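Local coordinates for protein serine protease pet (Escherichia coli, PDB 4OM9) that probably acts as a secreted serine protease, the passenger domain of an autotransporter enterotoxin from enteroaggregative Escherichia coli, at residues L45-A53 with Y213-W222; T457-Q468 with N480-Q491. All coordinates share one frame; numbering follows the deposited sequence.

The two contacts belong to different architectures of the same chain, with centres 41 Å apart and no shared residues. Interaction 1 is a buried contact in the N-terminal protease domain, where a segment without regular structure lies against a beta hairpin; aromatic rings and prolines do most of the work, aided by one indole hydrogen bond and one water. Interaction 2 lies in the beta-helix and is only partly buried: two neighbouring parallel strands are joined by a regular series of backbone bonds, with mainly aliphatic side chains on the buried face and mostly polar or charged ones on the other. Shape and ring packing thus dominate residues 45-53 with 213-222, backbone pairing residues 457-468 with 480-491.

Interaction 1: residues L45-A53 with Y213-W222; sequences LPVPDFSSA and YVFDNKEDKW
In the chymotrypsin-like protease domain, a beta hairpin presents Tyr-213, Phe-215 and Trp-222 to the irregular segment 45-53, which runs across all three rings. The hairpin turns tightly: a G1 beta bulge places Asp-220 and Lys-221 against Asp-216, whose OD1 closes an Asx turn by accepting from the backbone N of Lys-218, and also accepts from the backbone N of Glu-219. Trp-222 is the centre of the contact. Pro-48 points CG down onto one face of the indole in a CH-pi contact, 3.6 Å from the centroid of the six-membered ring, while Phe-215 CD1 lies over the rim of the opposite face. The indole edge is engaged as well: NE1 donates to Pro-46 O at 2.8 Å. This bond is bent, with an N-H...O angle of 138°, and NE1 approaches from above the carbonyl plane, although the oxygen itself lies close to the plane of the indole. Leu-45 divides its branches between two rings, CD1 reaching Trp-222 CH2 at 3.6 Å and CD2 reaching Phe-215 CD2 at 3.6 Å. Phe-215 CG is anti to its backbone N (chi1 179°), which carries the ring out to Leu-45 and on to Pro-46, whose CD meets CZ. At the far end Phe-50 directs its edge at the face of Tyr-213 in a T-shaped pair, planes at 74°, and Phe-148 of strand 143-151 packs against both Phe-50 and Trp-222. Beyond the ring, Tyr-213 OH lies 2.8 Å from a water that donates to Asp-49 O and accepts from Ser-52 N.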
loop_
_atom_site.group_PDB
_atom_site.type_symbol
_atom_site.label_atom_id
_atom_site.label_comp_id
_atom_site.label_asym_id
_atom_site.label_seq_id
_atom_site.Cartn_x
_atom_site.Cartn_y
_atom_site.Cartn_z
ATOM N N LEU A 45 8.989 23.268 4.968
ATOM C CA LEU A 45 9.413 22.584 6.188
ATOM C C LEU A 45 8.708 21.241 6.253
ATOM O O LEU A 45 7.686 21.062 5.600
ATOM C CB LEU A 45 9.076 23.412 7.428
ATOM C CG LEU A 45 9.637 24.828 7.596
ATOM C CD1 LEU A 45 9.031 25.454 8.828
ATOM C CD2 LEU A 45 11.154 24.833 7.701
ATOM N N PRO A 46 9.238 20.288 7.040
ATOM C CA PRO A 46 8.441 19.079 7.282
ATOM C C PRO A 46 7.240 19.410 8.148
ATOM O O PRO A 46 7.332 20.307 8.982
ATOM C CB PRO A 46 9.408 18.148 8.025
ATOM C CG PRO A 46 10.770 18.731 7.806
ATOM C CD PRO A 46 10.563 20.203 7.672
ATOM N N VAL A 47 6.129 18.714 7.949
ATOM C CA VAL A 47 4.992 18.853 8.850
ATOM C C VAL A 47 5.389 18.376 10.240
ATOM O O VAL A 47 6.018 17.332 10.385
ATOM C CB VAL A 47 3.762 18.054 8.353
ATOM C CG1 VAL A 47 2.608 18.148 9.335
ATOM C CG2 VAL A 47 3.334 18.552 6.980
ATOM N N PRO A 48 5.030 19.145 11.270
ATOM C CA PRO A 48 5.316 18.706 12.645
ATOM C C PRO A 48 4.614 17.403 12.987
ATOM O O PRO A 48 3.641 17.025 12.328
ATOM C CB PRO A 48 4.764 19.845 13.512
ATOM C CG PRO A 48 4.694 21.042 12.578
ATOM C CD PRO A 48 4.396 20.473 11.217
ATOM N N ASP A 49 5.115 16.712 14.005
ATOM C CA ASP A 49 4.368 15.638 14.629
ATOM C C ASP A 49 3.631 16.261 15.802
ATOM O O ASP A 49 4.239 16.677 16.793
ATOM C CB ASP A 49 5.293 14.499 15.079
ATOM C CG ASP A 49 4.532 13.314 15.687
ATOM O OD1 ASP A 49 3.503 13.516 16.365
ATOM O OD2 ASP A 49 4.977 12.163 15.487
ATOM N N PHE A 50 2.317 16.333 15.693
ATOM C CA PHE A 50 1.520 16.895 16.768
ATOM C C PHE A 50 1.034 15.893 17.827
ATOM O O PHE A 50 0.135 16.214 18.614
ATOM C CB PHE A 50 0.313 17.608 16.186
ATOM C CG PHE A 50 0.668 18.754 15.300
ATOM C CD1 PHE A 50 1.393 19.828 15.800
ATOM C CD2 PHE A 50 0.268 18.770 13.961
ATOM C CE1 PHE A 50 1.717 20.891 14.988
ATOM C CE2 PHE A 50 0.581 19.846 13.146
ATOM C CZ PHE A 50 1.304 20.908 13.653
ATOM N N SER A 51 1.611 14.701 17.884
ATOM C CA SER A 51 1.070 13.716 18.825
ATOM C C SER A 51 1.423 13.997 20.306
ATOM O O SER A 51 0.884 13.349 21.178
ATOM C CB SER A 51 1.511 12.305 18.442
ATOM O OG SER A 51 2.916 12.216 18.323
ATOM N N SER A 52 2.268 14.982 20.600
ATOM C CA SER A 52 2.537 15.339 22.013
ATOM C C SER A 52 1.424 16.206 22.630
ATOM O O SER A 52 1.360 16.390 23.860
ATOM C CB SER A 52 3.876 16.057 22.139
ATOM O OG SER A 52 4.911 15.294 21.547
ATOM N N ALA A 53 0.540 16.722 21.782
ATOM C CA ALA A 53 -0.610 17.500 22.238
ATOM C C ALA A 53 -1.625 16.619 22.971
ATOM O O ALA A 53 -1.867 15.479 22.573
ATOM C CB ALA A 53 -1.293 18.218 21.043
ATOM N N TYR A 213 4.890 25.675 18.180
ATOM C CA TYR A 213 6.064 24.972 17.672
ATOM C C TYR A 213 6.876 25.809 16.709
ATOM O O TYR A 213 6.356 26.652 15.978
ATOM C CB TYR A 213 5.668 23.661 16.973
ATOM C CG TYR A 213 5.052 22.628 17.882
ATOM C CD1 TYR A 213 3.697 22.682 18.198
ATOM C CD2 TYR A 213 5.813 21.582 18.412
ATOM C CE1 TYR A 213 3.119 21.737 19.029
ATOM C CE2 TYR A 213 5.240 20.625 19.243
ATOM C CZ TYR A 213 3.893 20.719 19.549
ATOM O OH TYR A 213 3.279 19.808 20.373
ATOM N N VAL A 214 8.161 25.526 16.665
ATOM C CA VAL A 214 9.049 26.331 15.875
ATOM C C VAL A 214 10.190 25.407 15.448
ATOM O O VAL A 214 10.456 24.421 16.120
ATOM C CB VAL A 214 9.455 27.572 16.704
ATOM C CG1 VAL A 214 10.935 27.693 16.880
ATOM C CG2 VAL A 214 8.814 28.822 16.139
ATOM N N PHE A 215 10.804 25.650 14.299
ATOM C CA PHE A 215 11.636 24.623 13.679
ATOM C C PHE A 215 13.107 25.000 13.613
ATOM O O PHE A 215 13.487 25.990 12.979
ATOM C CB PHE A 215 11.103 24.312 12.279
ATOM C CG PHE A 215 11.898 23.274 11.525
ATOM C CD1 PHE A 215 11.663 21.918 11.715
ATOM C CD2 PHE A 215 12.856 23.658 10.595
ATOM C CE1 PHE A 215 12.382 20.960 11.010
ATOM C CE2 PHE A 215 13.578 22.711 9.883
ATOM C CZ PHE A 215 13.337 21.347 10.096
ATOM N N ASP A 216 13.924 24.184 14.264
ATOM C CA ASP A 216 15.367 24.373 14.363
ATOM C C ASP A 216 16.051 24.042 13.038
ATOM O O ASP A 216 15.984 22.901 12.576
ATOM C CB ASP A 216 15.899 23.490 15.500
ATOM C CG ASP A 216 17.380 23.706 15.814
ATOM O OD1 ASP A 216 18.194 23.937 14.886
ATOM O OD2 ASP A 216 17.729 23.600 17.017
ATOM N N ASN A 217 16.700 25.051 12.450
ATOM C CA ASN A 217 17.424 24.986 11.162
ATOM C C ASN A 217 18.562 23.996 11.069
ATOM O O ASN A 217 18.823 23.440 10.007
ATOM C CB ASN A 217 18.038 26.358 10.827
ATOM C CG ASN A 217 17.159 27.186 9.958
ATOM O OD1 ASN A 217 16.449 26.659 9.097
ATOM N ND2 ASN A 217 17.185 28.496 10.167
ATOM N N LYS A 218 19.290 23.853 12.171
ATOM C CA LYS A 218 20.556 23.139 12.162
ATOM C C LYS A 218 20.370 21.716 12.639
ATOM O O LYS A 218 21.121 20.822 12.265
ATOM C CB LYS A 218 21.575 23.855 13.045
ATOM C CG LYS A 218 21.757 25.326 12.719
ATOM C CD LYS A 218 22.230 25.530 11.295
ATOM C CE LYS A 218 22.706 26.955 11.075
ATOM N NZ LYS A 218 21.632 27.953 11.318
ATOM N N GLU A 219 19.365 21.515 13.481
ATOM C CA GLU A 219 19.096 20.203 14.041
ATOM C C GLU A 219 17.978 19.525 13.271
ATOM O O GLU A 219 17.707 18.349 13.475
ATOM C CB GLU A 219 18.736 20.319 15.522
ATOM C CG GLU A 219 19.742 21.104 16.352
ATOM C CD GLU A 219 20.987 20.303 16.713
ATOM O OE1 GLU A 219 21.594 19.680 15.819
ATOM O OE2 GLU A 219 21.364 20.301 17.905
ATOM N N ASP A 220 17.344 20.286 12.380
ATOM C CA ASP A 220 16.249 19.797 11.548
ATOM C C ASP A 220 15.191 19.082 12.386
ATOM O O ASP A 220 14.951 17.881 12.236
ATOM C CB ASP A 220 16.791 18.886 10.447
ATOM C CG ASP A 220 17.901 19.553 9.643
ATOM O OD1 ASP A 220 17.597 20.441 8.807
ATOM O OD2 ASP A 220 19.081 19.193 9.862
ATOM N N LYS A 221 14.569 19.841 13.283
ATOM C CA LYS A 221 13.562 19.296 14.178
ATOM C C LYS A 221 12.613 20.366 14.694
ATOM O O LYS A 221 13.008 21.500 14.933
ATOM C CB LYS A 221 14.231 18.599 15.359
ATOM C CG LYS A 221 15.168 19.503 16.150
ATOM C CD LYS A 221 15.538 18.879 17.484
ATOM C CE LYS A 221 16.372 19.835 18.335
ATOM N NZ LYS A 221 16.685 19.237 19.666
ATOM N N TRP A 222 11.357 19.987 14.886
ATOM C CA TRP A 222 10.391 20.867 15.527
ATOM C C TRP A 222 10.583 20.914 17.045
ATOM O O TRP A 222 10.791 19.894 17.716
ATOM C CB TRP A 222 8.968 20.431 15.190
ATOM C CG TRP A 222 8.626 20.724 13.772
ATOM C CD1 TRP A 222 8.716 19.875 12.722
ATOM C CD2 TRP A 222 8.173 21.970 13.249
ATOM N NE1 TRP A 222 8.327 20.504 11.566
ATOM C CE2 TRP A 222 7.990 21.799 11.861
ATOM C CE3 TRP A 222 7.895 23.221 13.821
ATOM C CZ2 TRP A 222 7.547 22.825 11.028
ATOM C CZ3 TRP A 222 7.456 24.237 13.000
ATOM C CH2 TRP A 222 7.282 24.033 11.610
HETATM O O HOH W 1 3.583 17.182 19.337
#

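Interaction 2: residues T457-Q468 with N480-Q491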
loop_
_atom_site.group_PDB
_atom_site.type_symbol
_atom_site.label_atom_id
_atom_site.label_comp_id
_atom_site.label_asym_id
_atom_site.label_seq_id
_atom_site.Cartn_x
_atom_site.Cartn_y
_atom_site.Cartn_z
ATOM N N THR A 457 15.159 -16.380 12.596
ATOM C CA THR A 457 15.411 -16.715 11.202
ATOM C C THR A 457 15.481 -18.220 10.954
ATOM O O THR A 457 15.679 -18.645 9.818
ATOM C CB THR A 457 16.731 -16.074 10.692
ATOM O OG1 THR A 457 17.854 -16.683 11.338
ATOM C CG2 THR A 457 16.748 -14.583 10.966
ATOM N N THR A 458 15.316 -19.024 11.998
ATOM C CA THR A 458 15.530 -20.457 11.851
ATOM C C THR A 458 14.280 -21.272 12.148
ATOM O O THR A 458 14.239 -22.465 11.889
ATOM C CB THR A 458 16.668 -20.952 12.769
ATOM O OG1 THR A 458 16.381 -20.592 14.125
ATOM C CG2 THR A 458 18.001 -20.348 12.349
ATOM N N LYS A 459 13.273 -20.624 12.712
ATOM C CA LYS A 459 12.009 -21.281 12.991
ATOM C C LYS A 459 10.880 -20.351 12.578
ATOM O O LYS A 459 10.683 -19.282 13.161
ATOM C CB LYS A 459 11.889 -21.655 14.463
ATOM C CG LYS A 459 10.536 -22.226 14.850
ATOM C CD LYS A 459 10.565 -22.771 16.297
ATOM C CE LYS A 459 9.319 -23.626 16.596
ATOM N NZ LYS A 459 8.878 -24.422 15.385
ATOM N N GLU A 460 10.150 -20.762 11.553
ATOM C CA GLU A 460 9.144 -19.900 10.963
ATOM C C GLU A 460 7.913 -19.868 11.849
ATOM O O GLU A 460 7.556 -20.883 12.454
ATOM C CB GLU A 460 8.802 -20.373 9.542
ATOM C CG GLU A 460 7.348 -20.292 9.181
ATOM C CD GLU A 460 7.104 -20.750 7.754
ATOM O OE1 GLU A 460 6.666 -21.913 7.558
ATOM O OE2 GLU A 460 7.366 -19.954 6.828
ATOM N N SER A 461 7.291 -18.693 11.927
ATOM C CA SER A 461 6.092 -18.479 12.717
ATOM C C SER A 461 4.858 -18.535 11.842
ATOM O O SER A 461 4.760 -17.818 10.842
ATOM C CB SER A 461 6.138 -17.122 13.438
ATOM O OG SER A 461 6.989 -17.128 14.578
ATOM N N VAL A 462 3.900 -19.371 12.219
ATOM C CA VAL A 462 2.639 -19.394 11.492
ATOM C C VAL A 462 1.693 -18.411 12.144
ATOM O O VAL A 462 1.366 -18.540 13.327
ATOM C CB VAL A 462 1.979 -20.775 11.471
ATOM C CG1 VAL A 462 0.656 -20.700 10.711
ATOM C CG2 VAL A 462 2.901 -21.798 10.857
ATOM N N LEU A 463 1.274 -17.415 11.371
ATOM C CA LEU A 463 0.268 -16.473 11.825
ATOM C C LEU A 463 -1.096 -16.845 11.230
ATOM O O LEU A 463 -1.300 -16.768 10.020
ATOM C CB LEU A 463 0.674 -15.057 11.444
ATOM C CG LEU A 463 -0.401 -13.975 11.528
ATOM C CD1 LEU A 463 -0.833 -13.791 12.970
ATOM C CD2 LEU A 463 0.121 -12.673 10.959
ATOM N N SER A 464 -2.020 -17.268 12.084
ATOM C CA SER A 464 -3.344 -17.662 11.635
ATOM C C SER A 464 -4.373 -16.569 11.938
ATOM O O SER A 464 -4.459 -16.056 13.067
ATOM C CB SER A 464 -3.757 -18.989 12.297
ATOM O OG SER A 464 -2.802 -20.024 12.055
ATOM N N VAL A 465 -5.148 -16.190 10.927
ATOM C CA VAL A 465 -6.230 -15.237 11.129
ATOM C C VAL A 465 -7.482 -15.857 10.591
ATOM O O VAL A 465 -7.604 -16.044 9.385
ATOM C CB VAL A 465 -5.991 -13.902 10.414
ATOM C CG1 VAL A 465 -7.112 -12.928 10.749
ATOM C CG2 VAL A 465 -4.626 -13.344 10.767
ATOM N N ASN A 466 -8.411 -16.201 11.470
ATOM C CA ASN A 466 -9.557 -16.989 11.035
ATOM C C ASN A 466 -10.889 -16.340 11.357
ATOM O O ASN A 466 -11.816 -16.992 11.796
ATOM C CB ASN A 466 -9.488 -18.406 11.625
ATOM C CG ASN A 466 -9.396 -18.413 13.109
ATOM O OD1 ASN A 466 -9.457 -17.352 13.742
ATOM N ND2 ASN A 466 -9.254 -19.607 13.704
ATOM N N ASN A 467 -10.978 -15.043 11.107
ATOM C CA ASN A 467 -12.263 -14.364 11.091
ATOM C C ASN A 467 -13.318 -15.062 10.216
ATOM O O ASN A 467 -13.011 -15.625 9.146
ATOM C CB ASN A 467 -12.071 -12.937 10.607
ATOM C CG ASN A 467 -11.396 -12.884 9.265
ATOM O OD1 ASN A 467 -10.236 -13.281 9.134
ATOM N ND2 ASN A 467 -12.116 -12.391 8.246
ATOM N N GLN A 468 -14.565 -15.011 10.671
ATOM C CA GLN A 468 -15.670 -15.633 9.960
ATOM C C GLN A 468 -16.537 -14.582 9.272
ATOM O O GLN A 468 -17.461 -14.903 8.518
ATOM C CB GLN A 468 -16.507 -16.472 10.921
ATOM C CG GLN A 468 -15.720 -17.582 11.607
ATOM C CD GLN A 468 -16.600 -18.471 12.471
ATOM O OE1 GLN A 468 -16.615 -18.349 13.696
ATOM N NE2 GLN A 468 -17.342 -19.371 11.833
ATOM N N ASN A 480 10.054 -13.629 9.228
ATOM C CA ASN A 480 9.971 -15.060 8.963
ATOM C C ASN A 480 8.612 -15.639 9.344
ATOM O O ASN A 480 8.500 -16.418 10.289
ATOM C CB ASN A 480 11.094 -15.785 9.710
ATOM C CG ASN A 480 11.205 -17.252 9.327
ATOM O OD1 ASN A 480 10.744 -17.663 8.264
ATOM N ND2 ASN A 480 11.821 -18.050 10.199
ATOM N N VAL A 481 7.588 -15.263 8.581
ATOM C CA VAL A 481 6.210 -15.585 8.919
ATOM C C VAL A 481 5.501 -16.347 7.778
ATOM O O VAL A 481 5.810 -16.167 6.600
ATOM C CB VAL A 481 5.425 -14.293 9.250
ATOM C CG1 VAL A 481 3.972 -14.578 9.551
ATOM C CG2 VAL A 481 6.086 -13.516 10.424
ATOM N N ARG A 482 4.565 -17.211 8.135
ATOM C CA ARG A 482 3.631 -17.757 7.165
ATOM C C ARG A 482 2.247 -17.370 7.631
ATOM O O ARG A 482 1.952 -17.464 8.827
ATOM C CB ARG A 482 3.769 -19.272 7.035
ATOM C CG ARG A 482 2.546 -19.978 6.502
ATOM C CD ARG A 482 2.786 -21.481 6.519
ATOM N NE ARG A 482 1.594 -22.258 6.193
ATOM C CZ ARG A 482 1.309 -22.729 4.982
ATOM N NH1 ARG A 482 2.119 -22.491 3.956
ATOM N NH2 ARG A 482 0.208 -23.447 4.799
ATOM N N LEU A 483 1.417 -16.906 6.693
ATOM C CA LEU A 483 0.076 -16.428 7.010
ATOM C C LEU A 483 -0.981 -17.392 6.520
ATOM O O LEU A 483 -0.965 -17.750 5.348
ATOM C CB LEU A 483 -0.164 -15.066 6.381
ATOM C CG LEU A 483 -1.574 -14.480 6.493
ATOM C CD1 LEU A 483 -1.962 -14.261 7.925
ATOM C CD2 LEU A 483 -1.637 -13.164 5.781
ATOM N N GLU A 484 -1.905 -17.783 7.399
ATOM C CA GLU A 484 -2.965 -18.711 7.039
ATOM C C GLU A 484 -4.353 -18.179 7.352
ATOM O O GLU A 484 -4.626 -17.761 8.459
ATOM C CB GLU A 484 -2.765 -20.066 7.746
ATOM C CG GLU A 484 -1.464 -20.738 7.391
ATOM C CD GLU A 484 -1.299 -22.108 8.007
ATOM O OE1 GLU A 484 -2.190 -22.541 8.766
ATOM O OE2 GLU A 484 -0.263 -22.755 7.733
ATOM N N HIS A 485 -5.249 -18.226 6.379
ATOM C CA HIS A 485 -6.651 -17.899 6.621
ATOM C C HIS A 485 -7.480 -19.167 6.320
ATOM O O HIS A 485 -8.057 -19.279 5.254
ATOM C CB HIS A 485 -7.052 -16.701 5.750
ATOM C CG HIS A 485 -8.471 -16.254 5.901
ATOM N ND1 HIS A 485 -9.081 -16.085 7.124
ATOM C CD2 HIS A 485 -9.389 -15.893 4.976
ATOM C CE1 HIS A 485 -10.315 -15.655 6.947
ATOM N NE2 HIS A 485 -10.529 -15.529 5.652
ATOM N N HIS A 486 -7.483 -20.128 7.255
ATOM C CA HIS A 486 -8.149 -21.431 7.089
ATOM C C HIS A 486 -9.439 -21.558 7.894
ATOM O O HIS A 486 -9.477 -21.262 9.094
ATOM C CB HIS A 486 -7.229 -22.569 7.514
ATOM C CG HIS A 486 -5.953 -22.658 6.737
ATOM N ND1 HIS A 486 -4.989 -23.592 7.017
ATOM C CD2 HIS A 486 -5.499 -21.932 5.684
ATOM C CE1 HIS A 486 -3.981 -23.453 6.161
ATOM N NE2 HIS A 486 -4.266 -22.453 5.350
ATOM N N LEU A 487 -10.497 -22.021 7.248
ATOM C CA LEU A 487 -11.713 -22.358 7.974
ATOM C C LEU A 487 -12.105 -23.789 7.646
ATOM O O LEU A 487 -11.730 -24.307 6.595
ATOM C CB LEU A 487 -12.834 -21.377 7.651
ATOM C CG LEU A 487 -12.705 -20.083 8.460
ATOM C CD1 LEU A 487 -13.728 -19.073 8.045
ATOM C CD2 LEU A 487 -12.884 -20.411 9.925
ATOM N N ASP A 488 -12.832 -24.428 8.563
ATOM C CA ASP A 488 -13.164 -25.849 8.456
ATOM C C ASP A 488 -14.214 -26.132 7.400
ATOM O O ASP A 488 -14.267 -27.222 6.827
ATOM C CB ASP A 488 -13.656 -26.385 9.804
ATOM C CG ASP A 488 -12.523 -26.732 10.739
ATOM O OD1 ASP A 488 -11.368 -26.788 10.267
ATOM O OD2 ASP A 488 -12.786 -26.964 11.941
ATOM N N THR A 489 -15.062 -25.138 7.179
ATOM C CA THR A 489 -16.155 -25.226 6.232
ATOM C C THR A 489 -16.141 -24.000 5.305
ATOM O O THR A 489 -15.822 -22.879 5.730
ATOM C CB THR A 489 -17.500 -25.363 6.985
ATOM O OG1 THR A 489 -17.963 -26.716 6.875
ATOM C CG2 THR A 489 -18.561 -24.438 6.438
ATOM N N LYS A 490 -16.447 -24.237 4.033
ATOM C CA LYS A 490 -16.491 -23.193 3.025
ATOM C C LYS A 490 -17.432 -22.077 3.456
ATOM O O LYS A 490 -18.629 -22.308 3.630
ATOM C CB LYS A 490 -16.939 -23.785 1.680
ATOM C CG LYS A 490 -16.802 -22.867 0.479
ATOM C CD LYS A 490 -17.437 -23.536 -0.745
ATOM C CE LYS A 490 -17.038 -22.854 -2.042
ATOM N NZ LYS A 490 -16.878 -21.383 -1.907
ATOM N N GLN A 491 -16.874 -20.879 3.642
ATOM C CA GLN A 491 -17.620 -19.711 4.121
ATOM C C GLN A 491 -17.267 -18.473 3.285
ATOM O O GLN A 491 -16.219 -17.857 3.481
ATOM C CB GLN A 491 -17.331 -19.444 5.616
ATOM C CG GLN A 491 -17.894 -20.491 6.561
ATOM C CD GLN A 491 -17.300 -20.403 7.967
ATOM O OE1 GLN A 491 -17.125 -19.313 8.516
ATOM N NE2 GLN A 491 -16.981 -21.560 8.552
HETATM O O HOH W 2 -4.460 -21.874 10.398
#
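Ser-461 and Leu-463 on one strand and Arg-482 and Glu-484 on the other exchange backbone hydrogen bonds in parallel register, beginning with Ser-461 N to Asn-480 O and ending with Val-465 N to Glu-484 O at 3.0 Å. Where the next backbone bond would fall, a side chain takes over: His-485 ND1 donates to Val-465 O at 2.7 Å, the oxygen lying near the imidazole plane. CG of this histidine is anti to the backbone N (chi1 -180°), bringing the ring back toward the neighbouring strand, and its NE2 is bonded to Ala-494 O, which fixes the ring at both nitrogens. Asn-467 sets its amide nearly parallel to that ring, 10° between planes; its ND2 is hydrogen-bonded to Asn-469 O, while OD1, 3.2 Å from His-485 CE1, is buried with no hydrogen-bonding partner in the model. These strands belong to successive turns of the right-handed parallel beta-helix, flanked by strands 438-440 and 506-510. On the buried face Leu-463 and Leu-483 lie side by side pointing the same way, CG to CD1 3.9 Å, and Val-465 CG2 meets the same Leu-483 CD1. On the other face Arg-482 and Glu-484 form a salt bridge, and Val-462 CG1 rests against the carboxylate carbon CD of Glu-484 at 3.6 Å. A water there donates to Glu-484 OE1 and lies 3.0 Å from Ser-464 OG. Past the strands, Gln-468 NE2 makes a weak bond to Gln-491 OE1, 3.3 Å long.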